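PDB 4OVS: TRAP dicarboxylate transporter, DctP subunit from Sulfurospirillum deleyianum, which probably captures C4-dicarboxylates such as succinate in the periplasm and hands them to the membrane components of a TRAP transporter. Local coordinates for residues 45-50 against 59-64; 149-154 against 221-226; 164-169 against 203-208. All coordinates share one frame; numbering follows the deposited sequence.

Interaction 1: 45-50 against 59-64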
loop_
_atom_site.group_PDB
_atom_site.type_symbol
_atom_site.label_atom_id
_atom_site.label_comp_id
_atom_site.label_asym_id
_atom_site.label_seq_id
_atom_site.Cartn_x
_atom_site.Cartn_y
_atom_site.Cartn_z
ATOM N N ASP A 45 14.407 6.159 3.232
ATOM C CA ASP A 45 15.688 6.877 3.122
ATOM C C ASP A 45 15.940 7.771 4.336
ATOM O O ASP A 45 17.073 7.887 4.830
ATOM C CB ASP A 45 15.744 7.717 1.828
ATOM C CG ASP A 45 16.046 6.881 0.569
ATOM O OD1 ASP A 45 16.583 5.747 0.680
ATOM O OD2 ASP A 45 15.801 7.442 -0.542
ATOM N N PHE A 46 14.888 8.333 4.877
ATOM C CA PHE A 46 15.007 9.142 6.097
ATOM C C PHE A 46 15.374 8.247 7.278
ATOM O O PHE A 46 16.299 8.531 8.027
ATOM C CB PHE A 46 13.707 9.908 6.335
ATOM C CG PHE A 46 13.781 10.878 7.445
ATOM C CD1 PHE A 46 13.433 10.490 8.713
ATOM C CD2 PHE A 46 14.261 12.156 7.260
ATOM C CE1 PHE A 46 13.507 11.366 9.792
ATOM C CE2 PHE A 46 14.356 13.034 8.351
ATOM C CZ PHE A 46 13.965 12.622 9.609
ATOM N N PHE A 47 14.686 7.135 7.411
ATOM C CA PHE A 47 15.108 6.106 8.410
ATOM C C PHE A 47 16.552 5.788 8.302
ATOM O O PHE A 47 17.280 5.841 9.288
ATOM C CB PHE A 47 14.314 4.859 8.213
ATOM C CG PHE A 47 14.799 3.683 9.013
ATOM C CD1 PHE A 47 14.684 3.679 10.417
ATOM C CD2 PHE A 47 15.326 2.565 8.392
ATOM C CE1 PHE A 47 15.123 2.611 11.139
ATOM C CE2 PHE A 47 15.734 1.475 9.142
ATOM C CZ PHE A 47 15.619 1.495 10.505
ATOM N N ALA A 48 17.019 5.524 7.079
ATOM C CA ALA A 48 18.393 5.103 6.892
ATOM C C ALA A 48 19.375 6.178 7.338
ATOM O O ALA A 48 20.352 5.923 8.057
ATOM C CB ALA A 48 18.630 4.762 5.397
ATOM N N LYS A 49 19.102 7.395 6.939
ATOM C CA LYS A 49 19.930 8.525 7.335
ATOM C C LYS A 49 19.975 8.714 8.868
ATOM O O LYS A 49 21.032 8.973 9.445
ATOM C CB LYS A 49 19.358 9.781 6.694
ATOM C CG LYS A 49 20.250 10.985 6.835
ATOM C CD LYS A 49 19.533 12.280 6.379
ATOM C CE LYS A 49 18.789 12.989 7.519
ATOM N NZ LYS A 49 18.346 14.407 7.194
ATOM N N ARG A 50 18.828 8.597 9.529
ATOM C CA ARG A 50 18.769 8.848 10.982
ATOM C C ARG A 50 19.494 7.758 11.820
ATOM O O ARG A 50 20.179 8.066 12.810
ATOM C CB ARG A 50 17.334 9.014 11.430
ATOM C CG ARG A 50 16.681 10.278 10.908
ATOM C CD ARG A 50 17.363 11.522 11.491
ATOM N NE ARG A 50 17.145 11.629 12.927
ATOM C CZ ARG A 50 18.032 12.036 13.832
ATOM N NH1 ARG A 50 19.279 12.352 13.494
ATOM N NH2 ARG A 50 17.662 12.088 15.108
ATOM N N VAL A 59 26.404 2.019 12.663
ATOM C CA VAL A 59 25.459 1.272 11.849
ATOM C C VAL A 59 25.143 2.015 10.555
ATOM O O VAL A 59 24.840 3.222 10.574
ATOM C CB VAL A 59 24.173 1.027 12.541
ATOM C CG1 VAL A 59 23.270 0.172 11.709
ATOM C CG2 VAL A 59 24.405 0.372 13.900
ATOM N N GLU A 60 25.215 1.283 9.441
ATOM C CA GLU A 60 24.897 1.807 8.103
ATOM C C GLU A 60 23.668 1.059 7.533
ATOM O O GLU A 60 23.662 -0.152 7.471
ATOM C CB GLU A 60 26.088 1.735 7.140
ATOM C CG GLU A 60 25.734 2.387 5.752
ATOM C CD GLU A 60 26.932 2.809 4.851
ATOM O OE1 GLU A 60 28.009 2.170 4.891
ATOM O OE2 GLU A 60 26.762 3.806 4.092
ATOM N N VAL A 61 22.624 1.796 7.180
ATOM C CA VAL A 61 21.396 1.202 6.627
ATOM C C VAL A 61 21.404 1.432 5.098
ATOM O O VAL A 61 21.553 2.583 4.658
ATOM C CB VAL A 61 20.176 1.824 7.220
ATOM C CG1 VAL A 61 18.879 1.192 6.579
ATOM C CG2 VAL A 61 20.159 1.705 8.777
ATOM N N ILE A 62 21.305 0.363 4.320
ATOM C CA ILE A 62 21.242 0.451 2.854
ATOM C C ILE A 62 19.820 0.058 2.418
ATOM O O ILE A 62 19.286 -0.975 2.817
ATOM C CB ILE A 62 22.278 -0.442 2.178
ATOM C CG1 ILE A 62 23.692 -0.049 2.631
ATOM C CG2 ILE A 62 22.150 -0.389 0.592
ATOM C CD1 ILE A 62 23.993 1.440 2.567
ATOM N N VAL A 63 19.197 0.933 1.648
ATOM C CA VAL A 63 17.817 0.770 1.209
ATOM C C VAL A 63 17.804 0.386 -0.287
ATOM O O VAL A 63 18.385 1.073 -1.118
ATOM C CB VAL A 63 17.024 2.099 1.357
ATOM C CG1 VAL A 63 15.620 1.934 0.808
ATOM C CG2 VAL A 63 16.973 2.577 2.808
ATOM N N PHE A 64 17.139 -0.723 -0.609
ATOM C CA PHE A 64 16.940 -1.166 -1.943
ATOM C C PHE A 64 15.480 -0.980 -2.366
ATOM O O PHE A 64 14.611 -1.773 -2.005
ATOM C CB PHE A 64 17.292 -2.664 -2.025
ATOM C CG PHE A 64 18.747 -2.971 -1.809
ATOM C CD1 PHE A 64 19.620 -3.012 -2.857
ATOM C CD2 PHE A 64 19.234 -3.259 -0.536
ATOM C CE1 PHE A 64 20.959 -3.324 -2.656
ATOM C CE2 PHE A 64 20.576 -3.582 -0.342
ATOM C CZ PHE A 64 21.428 -3.604 -1.379
HETATM O O HOH W 1 22.718 4.729 7.476
#

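Interaction 2: 149-154 against 221-226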
loop_
_atom_site.group_PDB
_atom_site.type_symbol
_atom_site.label_atom_id
_atom_site.label_comp_id
_atom_site.label_asym_id
_atom_site.label_seq_id
_atom_site.Cartn_x
_atom_site.Cartn_y
_atom_site.Cartn_z
ATOM N N HIS A 149 -7.368 4.634 -6.893
ATOM C CA HIS A 149 -8.143 5.146 -8.039
ATOM C C HIS A 149 -8.084 4.195 -9.206
ATOM O O HIS A 149 -7.050 3.594 -9.459
ATOM C CB HIS A 149 -7.565 6.477 -8.488
ATOM C CG HIS A 149 -7.449 7.457 -7.386
ATOM N ND1 HIS A 149 -8.551 8.033 -6.801
ATOM C CD2 HIS A 149 -6.372 7.920 -6.710
ATOM C CE1 HIS A 149 -8.159 8.814 -5.811
ATOM N NE2 HIS A 149 -6.842 8.774 -5.744
ATOM N N LEU A 150 -9.201 4.055 -9.908
ATOM C CA LEU A 150 -9.283 3.152 -11.013
ATOM C C LEU A 150 -8.790 3.805 -12.315
ATOM O O LEU A 150 -9.148 4.951 -12.625
ATOM C CB LEU A 150 -10.743 2.733 -11.209
ATOM C CG LEU A 150 -11.434 1.823 -10.218
ATOM C CD1 LEU A 150 -12.896 1.680 -10.594
ATOM C CD2 LEU A 150 -10.763 0.479 -10.191
ATOM N N SER A 151 -8.009 3.067 -13.094
ATOM C CA SER A 151 -7.603 3.525 -14.417
ATOM C C SER A 151 -7.767 2.404 -15.399
ATOM O O SER A 151 -7.863 1.242 -15.014
ATOM C CB SER A 151 -6.131 3.944 -14.408
ATOM O OG SER A 151 -5.313 2.848 -14.057
ATOM N N SER A 152 -7.747 2.740 -16.686
ATOM C CA SER A 152 -7.923 1.743 -17.720
ATOM C C SER A 152 -7.298 2.201 -19.015
ATOM O O SER A 152 -7.045 3.403 -19.209
ATOM C CB SER A 152 -9.416 1.513 -17.959
ATOM O OG SER A 152 -9.655 0.614 -19.027
ATOM N N ASN A 153 -7.056 1.228 -19.894
ATOM C CA ASN A 153 -6.692 1.465 -21.297
ATOM C C ASN A 153 -7.845 1.213 -22.243
ATOM O O ASN A 153 -7.720 1.428 -23.433
ATOM C CB ASN A 153 -5.600 0.503 -21.742
ATOM C CG ASN A 153 -4.237 1.089 -21.628
ATOM O OD1 ASN A 153 -4.055 2.300 -21.750
ATOM N ND2 ASN A 153 -3.255 0.235 -21.403
ATOM N N LYS A 154 -8.954 0.711 -21.731
ATOM C CA LYS A 154 -10.044 0.300 -22.613
ATOM C C LYS A 154 -11.058 1.428 -22.818
ATOM O O LYS A 154 -11.321 1.818 -23.947
ATOM C CB LYS A 154 -10.717 -0.959 -22.076
ATOM C CG LYS A 154 -10.679 -2.146 -23.033
ATOM C CD LYS A 154 -11.571 -3.291 -22.518
ATOM C CE LYS A 154 -11.448 -4.584 -23.339
ATOM N NZ LYS A 154 -10.027 -5.030 -23.524
ATOM N N GLU A 221 1.539 6.796 -18.119
ATOM C CA GLU A 221 1.991 6.787 -19.494
ATOM C C GLU A 221 1.445 5.599 -20.246
ATOM O O GLU A 221 1.495 5.554 -21.483
ATOM C CB GLU A 221 3.529 6.841 -19.549
ATOM C CG GLU A 221 4.008 8.086 -18.878
ATOM C CD GLU A 221 5.488 8.324 -19.020
ATOM O OE1 GLU A 221 5.954 9.441 -18.677
ATOM O OE2 GLU A 221 6.172 7.395 -19.442
ATOM N N VAL A 222 0.914 4.627 -19.513
ATOM C CA VAL A 222 0.364 3.430 -20.141
ATOM C C VAL A 222 -1.123 3.199 -19.815
ATOM O O VAL A 222 -1.618 2.092 -19.953
ATOM C CB VAL A 222 1.211 2.166 -19.811
ATOM C CG1 VAL A 222 2.540 2.226 -20.553
ATOM C CG2 VAL A 222 1.435 2.051 -18.317
ATOM N N GLN A 223 -1.834 4.259 -19.451
ATOM C CA GLN A 223 -3.300 4.233 -19.238
ATOM C C GLN A 223 -3.936 5.464 -19.884
ATOM O O GLN A 223 -3.368 6.552 -19.796
ATOM C CB GLN A 223 -3.609 4.274 -17.735
ATOM C CG GLN A 223 -3.150 3.096 -16.954
ATOM C CD GLN A 223 -4.057 1.882 -17.155
ATOM O OE1 GLN A 223 -4.770 1.475 -16.256
ATOM N NE2 GLN A 223 -3.978 1.275 -18.303
ATOM N N THR A 224 -5.102 5.302 -20.516
ATOM C CA THR A 224 -5.748 6.366 -21.276
ATOM C C THR A 224 -6.817 7.089 -20.429
ATOM O O THR A 224 -7.211 8.225 -20.756
ATOM C CB THR A 224 -6.389 5.821 -22.558
ATOM O OG1 THR A 224 -7.386 4.847 -22.236
ATOM C CG2 THR A 224 -5.352 5.144 -23.407
ATOM N N ASP A 225 -7.243 6.452 -19.331
ATOM C CA ASP A 225 -8.287 6.994 -18.464
ATOM C C ASP A 225 -8.055 6.714 -16.990
ATOM O O ASP A 225 -7.825 5.565 -16.606
ATOM C CB ASP A 225 -9.659 6.437 -18.869
ATOM C CG ASP A 225 -10.085 6.899 -20.272
ATOM O OD1 ASP A 225 -9.760 6.199 -21.237
ATOM O OD2 ASP A 225 -10.735 7.966 -20.406
ATOM N N LEU A 226 -8.143 7.775 -16.180
ATOM C CA LEU A 226 -8.052 7.713 -14.723
ATOM C C LEU A 226 -9.308 8.266 -14.068
ATOM O O LEU A 226 -9.746 9.381 -14.375
ATOM C CB LEU A 226 -6.842 8.519 -14.214
ATOM C CG LEU A 226 -6.714 8.653 -12.693
ATOM C CD1 LEU A 226 -6.359 7.366 -12.039
ATOM C CD2 LEU A 226 -5.655 9.703 -12.329
#

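Interaction 3: 164-169 against 203-208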
loop_
_atom_site.group_PDB
_atom_site.type_symbol
_atom_site.label_atom_id
_atom_site.label_comp_id
_atom_site.label_asym_id
_atom_site.label_seq_id
_atom_site.Cartn_x
_atom_site.Cartn_y
_atom_site.Cartn_z
ATOM N N ALA A 164 -17.103 -3.820 -16.157
ATOM C CA ALA A 164 -17.463 -5.196 -16.518
ATOM C C ALA A 164 -16.764 -5.675 -17.803
ATOM O O ALA A 164 -16.777 -5.004 -18.835
ATOM C CB ALA A 164 -18.962 -5.316 -16.650
ATOM N N GLY A 165 -16.138 -6.844 -17.742
ATOM C CA GLY A 165 -15.521 -7.409 -18.928
ATOM C C GLY A 165 -14.066 -7.018 -19.057
ATOM O O GLY A 165 -13.383 -7.452 -19.981
ATOM N N GLN A 166 -13.588 -6.203 -18.126
ATOM C CA GLN A 166 -12.207 -5.743 -18.155
ATOM C C GLN A 166 -11.302 -6.522 -17.189
ATOM O O GLN A 166 -11.717 -6.905 -16.093
ATOM C CB GLN A 166 -12.138 -4.251 -17.820
ATOM C CG GLN A 166 -12.757 -3.331 -18.870
ATOM C CD GLN A 166 -12.337 -1.885 -18.671
ATOM O OE1 GLN A 166 -11.152 -1.582 -18.507
ATOM N NE2 GLN A 166 -13.310 -0.987 -18.664
ATOM N N LYS A 167 -10.063 -6.749 -17.613
ATOM C CA LYS A 167 -9.055 -7.387 -16.776
ATOM C C LYS A 167 -8.309 -6.348 -15.929
ATOM O O LYS A 167 -7.790 -5.349 -16.450
ATOM C CB LYS A 167 -8.043 -8.147 -17.631
ATOM C CG LYS A 167 -8.573 -9.381 -18.346
ATOM C CD LYS A 167 -7.419 -10.361 -18.611
ATOM C CE LYS A 167 -7.865 -11.674 -19.256
ATOM N NZ LYS A 167 -7.177 -12.855 -18.620
ATOM N N PHE A 168 -8.242 -6.583 -14.625
ATOM C CA PHE A 168 -7.544 -5.669 -13.738
ATOM C C PHE A 168 -6.450 -6.389 -12.992
ATOM O O PHE A 168 -6.662 -7.489 -12.482
ATOM C CB PHE A 168 -8.521 -5.062 -12.727
ATOM C CG PHE A 168 -9.375 -3.947 -13.281
ATOM C CD1 PHE A 168 -8.948 -2.624 -13.198
ATOM C CD2 PHE A 168 -10.610 -4.206 -13.833
ATOM C CE1 PHE A 168 -9.712 -1.600 -13.681
ATOM C CE2 PHE A 168 -11.391 -3.173 -14.329
ATOM C CZ PHE A 168 -10.935 -1.865 -14.247
ATOM N N ARG A 169 -5.263 -5.793 -12.930
ATOM C CA ARG A 169 -4.270 -6.241 -11.957
ATOM C C ARG A 169 -4.765 -5.960 -10.529
ATOM O O ARG A 169 -5.345 -4.910 -10.271
ATOM C CB ARG A 169 -2.945 -5.503 -12.178
ATOM C CG ARG A 169 -1.786 -6.002 -11.312
ATOM C CD ARG A 169 -1.647 -5.136 -10.085
ATOM N NE ARG A 169 -0.699 -5.655 -9.106
ATOM C CZ ARG A 169 -0.212 -4.928 -8.101
ATOM N NH1 ARG A 169 -0.570 -3.650 -7.992
ATOM N NH2 ARG A 169 0.632 -5.473 -7.205
ATOM N N VAL A 203 -1.720 -7.059 -21.142
ATOM C CA VAL A 203 -2.008 -8.267 -20.367
ATOM C C VAL A 203 -3.206 -8.046 -19.450
ATOM O O VAL A 203 -3.969 -8.976 -19.212
ATOM C CB VAL A 203 -0.806 -8.728 -19.525
ATOM C CG1 VAL A 203 -1.206 -9.857 -18.551
ATOM C CG2 VAL A 203 0.319 -9.165 -20.433
ATOM N N VAL A 204 -3.342 -6.820 -18.934
ATOM C CA VAL A 204 -4.551 -6.372 -18.230
ATOM C C VAL A 204 -5.004 -5.025 -18.828
ATOM O O VAL A 204 -4.192 -4.316 -19.449
ATOM C CB VAL A 204 -4.344 -6.225 -16.727
ATOM C CG1 VAL A 204 -4.095 -7.573 -16.060
ATOM C CG2 VAL A 204 -3.211 -5.272 -16.428
ATOM N N ASP A 205 -6.286 -4.685 -18.662
ATOM C CA ASP A 205 -6.821 -3.422 -19.157
ATOM C C ASP A 205 -6.566 -2.270 -18.193
ATOM O O ASP A 205 -6.227 -1.172 -18.609
ATOM C CB ASP A 205 -8.322 -3.542 -19.411
ATOM C CG ASP A 205 -8.654 -4.622 -20.403
ATOM O OD1 ASP A 205 -7.997 -4.698 -21.479
ATOM O OD2 ASP A 205 -9.580 -5.395 -20.105
ATOM N N GLY A 206 -6.730 -2.530 -16.896
ATOM C CA GLY A 206 -6.587 -1.488 -15.894
ATOM C C GLY A 206 -6.016 -1.934 -14.549
ATOM O O GLY A 206 -5.542 -3.050 -14.399
ATOM N N ALA A 207 -6.044 -1.019 -13.585
ATOM C CA ALA A 207 -5.521 -1.260 -12.260
ATOM C C ALA A 207 -6.152 -0.282 -11.262
ATOM O O ALA A 207 -6.925 0.601 -11.643
ATOM C CB ALA A 207 -3.988 -1.119 -12.268
ATOM N N GLU A 208 -5.820 -0.437 -9.982
ATOM C CA GLU A 208 -6.212 0.513 -8.945
ATOM C C GLU A 208 -4.950 0.911 -8.192
ATOM O O GLU A 208 -4.169 0.051 -7.803
ATOM C CB GLU A 208 -7.215 -0.124 -8.008
ATOM C CG GLU A 208 -6.794 -1.495 -7.470
ATOM C CD GLU A 208 -7.610 -1.956 -6.207
ATOM O OE1 GLU A 208 -8.735 -1.472 -5.973
ATOM O OE2 GLU A 208 -7.103 -2.793 -5.446
HETATM O O HOH W 2 -1.731 -1.641 -9.581
HETATM O O HOH W 3 -4.259 -2.683 -9.093
#

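Interaction 1: 45-50 against 59-64
The helix-to-strand half of a beta-alpha-beta unit is what Ala48, Val61 and Val63 hold together, with helix 39-54 packing alongside strand 59-64 after the chain has turned back on itself. The two segment axes come within 7.5 Å of each other and run nearly antiparallel, at 165°. The CB of Ala48 points toward the strand. It sits between two valines, 3.8 Å from Val61 CG1 on one and 3.8 Å from Val63 CG2 on the other. A methyl side chain at this point lets the helix backbone come close to the strand at Val61. Val61 carries CG1 opposite its backbone N (chi1 178°), which places that methyl against Ala48 and also against Phe47. The Phe47 side chain meets Val61 at about a right angle, its ring atom CE2 lying 4.1 Å from Val61 CG1. In the unit as a whole, strand 26-31 leads into the helix and then pairs in parallel with 59-64, Ile62 sharing backbone hydrogen bonds with Ile28 and Val30. Alternation along the strand turns Val61 and Val63 to the helix and Glu60 and Ile62 to the other face of the sheet, while Phe47 reaches on to Val30 and to Ala259 and Ala263 of helix 253-289. Polar atoms edge the apolar patch. Asp45 is at one end, its carboxylate OD1 lying 3.7 Å from Val63 CB in a van der Waals contact. No direct hydrogen bond joins the two segments; one water does so instead, donating to Ala48 O at 2.7 Å and accepting from Val61 N at 2.9 Å. The side chain of Val63 lies about 9 Å from that of Lys40, a succinate-binding residue.

Interaction 2: 149-154 against 221-226
Ser152 meets both Thr224 and Asp225 in a classic beta bulge, where strand 137-152 ends against the start of strand 225-227. Ser152 N donates to Asp225 O at 2.8 Å, and Ser152 O takes two bonds in return, from Asp225 N at 3.1 Å and from Thr224 N at 3.0 Å. The neighbouring Ser151 and Leu226 form a non-hydrogen-bonded antiparallel pair; Leu226 CD1 reaches across to His149 CB on the other strand, 3.9 Å away. Side-chain amides add to the backbone bonds. Gln223 bends at chi2 (-77°), and this fold of the chain brings its OE1 to Ser151 OG, which donates at 2.6 Å in the carbonyl plane, on a lone pair. The Gln223 amide stands 80° from that of Asn153. Two donors converge on Val222 O: Gln223 NE2 at 3.0 Å, and Asn153 ND2 through a weak, poorly angled bond. Gripped at both OE1 and NE2, the Gln223 amide should be limited in its rotation, whereas Asn153 is held only weakly here. In the next shell, Ser152 OG accepts from Lys154 N at 2.8 Å, making an ST turn as the chain leaves the strand, and the same hydroxyl is hydrogen-bonded to Gln166 OE1. Asp225 uses OD2 for His295 NE2, whereas its OD1 accepts from Thr224 OG1, which approaches on the anti side, 29° out of the carboxylate plane.

Interaction 3: 164-169 against 203-208
Phe168 and Gly206 form a single bridge between strands 167-170 and 206-209, whose short axes diverge by 41°, beside the succinate site of this solute-binding fold. Backbone bonds come first. Lys167 O accepts from Gly206 N at 3.0 Å, nearly along the C=O axis, and from Asp205 N at 2.8 Å, tilted from the carbonyl plane; beyond them Arg169 N donates to Gly206 O at 3.1 Å. The one direct side-chain hydrogen bond closes the other end: Asp205 OD2 takes Lys167 N at 2.9 Å on its anti side, well out of the carboxylate plane, while OD1 of the same carboxylate forms a salt bridge with Lys154. Ring-to-backbone contact is close where Gly206 has no side chain to interpose. Phe168 CD1 lies 3.3 Å from Gly206 C, and the CA of Ala207 meets the ring at its edge. Val204 CG1 covers the backbone at Arg169. Water takes over as the strands part, one molecule linking Arg169 O to Glu208 N. The Arg169 guanidinium is held at NE by Leu190 O, and NH1 hydrogen-bonds to the succinate; this same NH1 donates at 2.8 Å to a second water lying in the guanidinium plane, at its edge.

Along the chain interaction 1 is complete before the others begin, and the residues of interaction 3 then fall between the two segments of interaction 2. Interactions 2 and 3 have centres 9 Å apart and touch, Asn153 N probably hydrogen-bonding to Asp205 O, where strands 137-152 and 206-209 lie side by side in one mixed sheet. Interaction 1 reaches the same sheet through strand 59-64, but its centre is 34 Å from that of interaction 2 and 36 Å from that of interaction 3; interactions 1 and 3 lie on opposite sides of the chain's centre. This separation is consistent with the two-lobed build of solute-binding proteins, in which residues from both lobes, here Lys40 and Arg169, close around the ligand.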